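Local coordinates for protein putative gamma-hydroxymuconic semialdehyde dehydrogenase (Pseudomonas, PDB 4GO3) that probably oxidises an aldehyde, putatively gamma-hydroxymuconic semialdehyde, to the acid with a nicotinamide cofactor, at residues Gly321-Ser325 and Ala326-Asp330. The protein carries 2 engineered substitutions. Residues are numbered along the deposited sequence; the frame is centred on the assembly and turned at random.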
ATOM      1  N   GLY A 321     -10.807 -33.294   8.288  1.00 35.80           N
ATOM      2  CA  GLY A 321     -11.755 -33.626   7.256  1.00 37.76           C
ATOM      3  C   GLY A 321     -11.037 -33.761   5.949  1.00 32.87           C
ATOM      4  O   GLY A 321      -9.849 -33.987   5.917  1.00 38.04           O
ATOM      5  N   PRO A 322     -11.756 -33.619   4.856  1.00 42.63           N
ATOM      6  CA  PRO A 322     -11.124 -33.704   3.541  1.00 40.41           C
ATOM      7  C   PRO A 322     -10.560 -32.353   3.157  1.00 40.16           C
ATOM      8  O   PRO A 322     -10.915 -31.360   3.794  1.00 37.28           O
ATOM      9  CB  PRO A 322     -12.299 -34.000   2.610  1.00 37.73           C
ATOM     10  CG  PRO A 322     -13.547 -33.890   3.442  1.00 43.53           C
ATOM     11  CD  PRO A 322     -13.192 -33.314   4.754  1.00 45.23           C
ATOM     12  N   LEU A 323      -9.709 -32.310   2.136  1.00 40.45           N
ATOM     13  CA  LEU A 323      -9.344 -31.043   1.527  1.00 37.98           C
ATOM     14  C   LEU A 323     -10.626 -30.593   0.885  1.00 41.81           C
ATOM     15  O   LEU A 323     -11.486 -31.420   0.616  1.00 46.12           O
ATOM     16  CB  LEU A 323      -8.247 -31.217   0.484  1.00 43.29           C
ATOM     17  CG  LEU A 323      -6.995 -31.905   0.997  1.00 43.64           C
ATOM     18  CD1 LEU A 323      -5.820 -31.558   0.120  1.00 43.28           C
ATOM     19  CD2 LEU A 323      -6.743 -31.451   2.418  1.00 50.34           C
ATOM     20  N   THR A 324     -10.780 -29.297   0.639  1.00 40.44           N
ATOM     21  CA  THR A 324     -12.092 -28.807   0.237  1.00 43.70           C
ATOM     22  C   THR A 324     -12.378 -28.950  -1.269  1.00 34.86           C
ATOM     23  O   THR A 324     -13.530 -28.915  -1.691  1.00 33.30           O
ATOM     24  CB  THR A 324     -12.349 -27.377   0.734  1.00 31.13           C
ATOM     25  OG1 THR A 324     -12.237 -26.462  -0.356  1.00 40.48           O
ATOM     26  CG2 THR A 324     -11.371 -27.019   1.811  1.00 25.37           C
ATOM     27  N   SER A 325     -11.341 -29.138  -2.071  1.00 21.06           N
ATOM     28  CA  SER A 325     -11.555 -29.396  -3.496  1.00 30.80           C
ATOM     29  C   SER A 325     -10.806 -30.627  -3.997  1.00 30.18           C
ATOM     30  O   SER A 325      -9.719 -30.955  -3.523  1.00 31.47           O
ATOM     31  CB  SER A 325     -11.187 -28.181  -4.357  1.00 23.24           C
ATOM     32  OG  SER A 325      -9.830 -28.250  -4.757  1.00 30.47           O
ATOM     33  N   ALA A 326     -11.402 -31.302  -4.970  1.00 36.58           N
ATOM     34  CA  ALA A 326     -10.780 -32.458  -5.602  1.00 34.91           C
ATOM     35  C   ALA A 326      -9.448 -32.074  -6.235  1.00 38.29           C
ATOM     36  O   ALA A 326      -8.467 -32.800  -6.130  1.00 41.60           O
ATOM     37  CB  ALA A 326     -11.694 -33.037  -6.632  1.00 29.53           C
ATOM     38  N   LEU A 327      -9.414 -30.945  -6.906  1.00 36.56           N
ATOM     39  CA  LEU A 327      -8.163 -30.443  -7.423  1.00 37.89           C
ATOM     40  C   LEU A 327      -7.104 -30.270  -6.316  1.00 40.97           C
ATOM     41  O   LEU A 327      -6.000 -30.751  -6.465  1.00 42.54           O
ATOM     42  CB  LEU A 327      -8.398 -29.149  -8.197  1.00 49.15           C
ATOM     43  CG  LEU A 327      -7.680 -28.909  -9.520  1.00 64.09           C
ATOM     44  CD1 LEU A 327      -6.982 -27.576  -9.451  1.00 72.44           C
ATOM     45  CD2 LEU A 327      -6.692 -30.004  -9.838  1.00 51.43           C
ATOM     46  N   ARG A 328      -7.432 -29.577  -5.240  1.00 54.78           N
ATOM     47  CA  ARG A 328      -6.485 -29.459  -4.157  1.00 52.95           C
ATOM     48  C   ARG A 328      -5.966 -30.845  -3.849  1.00 46.09           C
ATOM     49  O   ARG A 328      -4.770 -31.078  -3.851  1.00 48.50           O
ATOM     50  CB  ARG A 328      -7.144 -28.862  -2.923  1.00 52.94           C
ATOM     51  CG  ARG A 328      -6.177 -28.190  -1.995  1.00 50.68           C
ATOM     52  CD  ARG A 328      -4.816 -28.225  -2.578  1.00 44.26           C
ATOM     53  NE  ARG A 328      -4.275 -26.894  -2.719  1.00 63.56           N
ATOM     54  CZ  ARG A 328      -4.294 -26.204  -3.845  1.00 92.39           C
ATOM     55  NH1 ARG A 328      -4.830 -26.736  -4.926  1.00 87.28           N
ATOM     56  NH2 ARG A 328      -3.773 -24.984  -3.890  1.00 81.89           N
ATOM     57  N   ARG A 329      -6.866 -31.775  -3.600  1.00 23.03           N
ATOM     58  CA  ARG A 329      -6.465 -33.121  -3.299  1.00 31.58           C
ATOM     59  C   ARG A 329      -5.427 -33.610  -4.284  1.00 35.80           C
ATOM     60  O   ARG A 329      -4.426 -34.183  -3.910  1.00 34.54           O
ATOM     61  CB  ARG A 329      -7.673 -34.029  -3.321  1.00 24.76           C
ATOM     62  CG  ARG A 329      -7.372 -35.403  -2.852  1.00 32.29           C
ATOM     63  CD  ARG A 329      -7.257 -36.326  -4.021  1.00 53.02           C
ATOM     64  NE  ARG A 329      -8.390 -36.229  -4.928  1.00 52.37           N
ATOM     65  CZ  ARG A 329      -9.555 -36.823  -4.722  1.00 47.79           C
ATOM     66  NH1 ARG A 329      -9.739 -37.551  -3.635  1.00 33.10           N
ATOM     67  NH2 ARG A 329     -10.538 -36.689  -5.595  1.00 46.90           N
ATOM     68  N   ASP A 330      -5.673 -33.374  -5.558  1.00 48.27           N
ATOM     69  CA  ASP A 330      -4.885 -33.963  -6.598  1.00 47.23           C
ATOM     70  C   ASP A 330      -3.539 -33.367  -6.570  1.00 53.43           C
ATOM     71  O   ASP A 330      -2.573 -33.976  -6.949  1.00 58.16           O
ATOM     72  CB  ASP A 330      -5.489 -33.660  -7.957  1.00 61.08           C
ATOM     73  CG  ASP A 330      -6.808 -34.326  -8.179  1.00 64.14           C
ATOM     74  OD1 ASP A 330      -7.283 -35.010  -7.284  1.00 65.15           O
ATOM     75  OD2 ASP A 330      -7.386 -34.153  -9.245  1.00 56.15           O
TER
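Ser325 holds Arg328 and Arg329, in the first turn of helix 326-341, by its side-chain OG and its carbonyl O. The OG accepts from Arg328 N at 2.8 Å, a nearly straight bond (N-H...O 169°) that caps an amide too early in the helix to have a carbonyl of the helix itself as partner. The carbonyl O takes Arg329 N at 3.0 Å; this is the first i to i+4 bond of the helix. Replacing the hydroxyl by the methyl of an alanine is likely to leave Arg328 N without its capping acceptor, with the bond from Arg329 N to the carbonyl O still possible.

The apolar part of the contact falls to Leu323. Its CD1 lies alongside the helix backbone, 3.8 Å from Arg329 CA, and also meets the aliphatic base of Arg328 at CG, 4.0 Å away. Arg328 turns this methylene to the leucine because its CG stands roughly opposite the backbone N (chi1 -156°), while the bent chain carries its guanidinium away from the loop.

Charge pairing runs along the helix itself: Arg329 NE meets Asp330 OD1 at 2.9 Å, at the edge of the guanidinium and close to its plane, in a salt bridge between sequence neighbours.

Thr324 N is hydrogen-bonded to Gln279 OE1, and the Thr324 side chain touches Trp148, a residue of the NAD(+) site. The whole is a serine N-cap at the start of helix 326-341, whose first turn carries Arg328, one of the NAD(+)-binding residues of this aldehyde dehydrogenase, although no cofactor is bound to this chain.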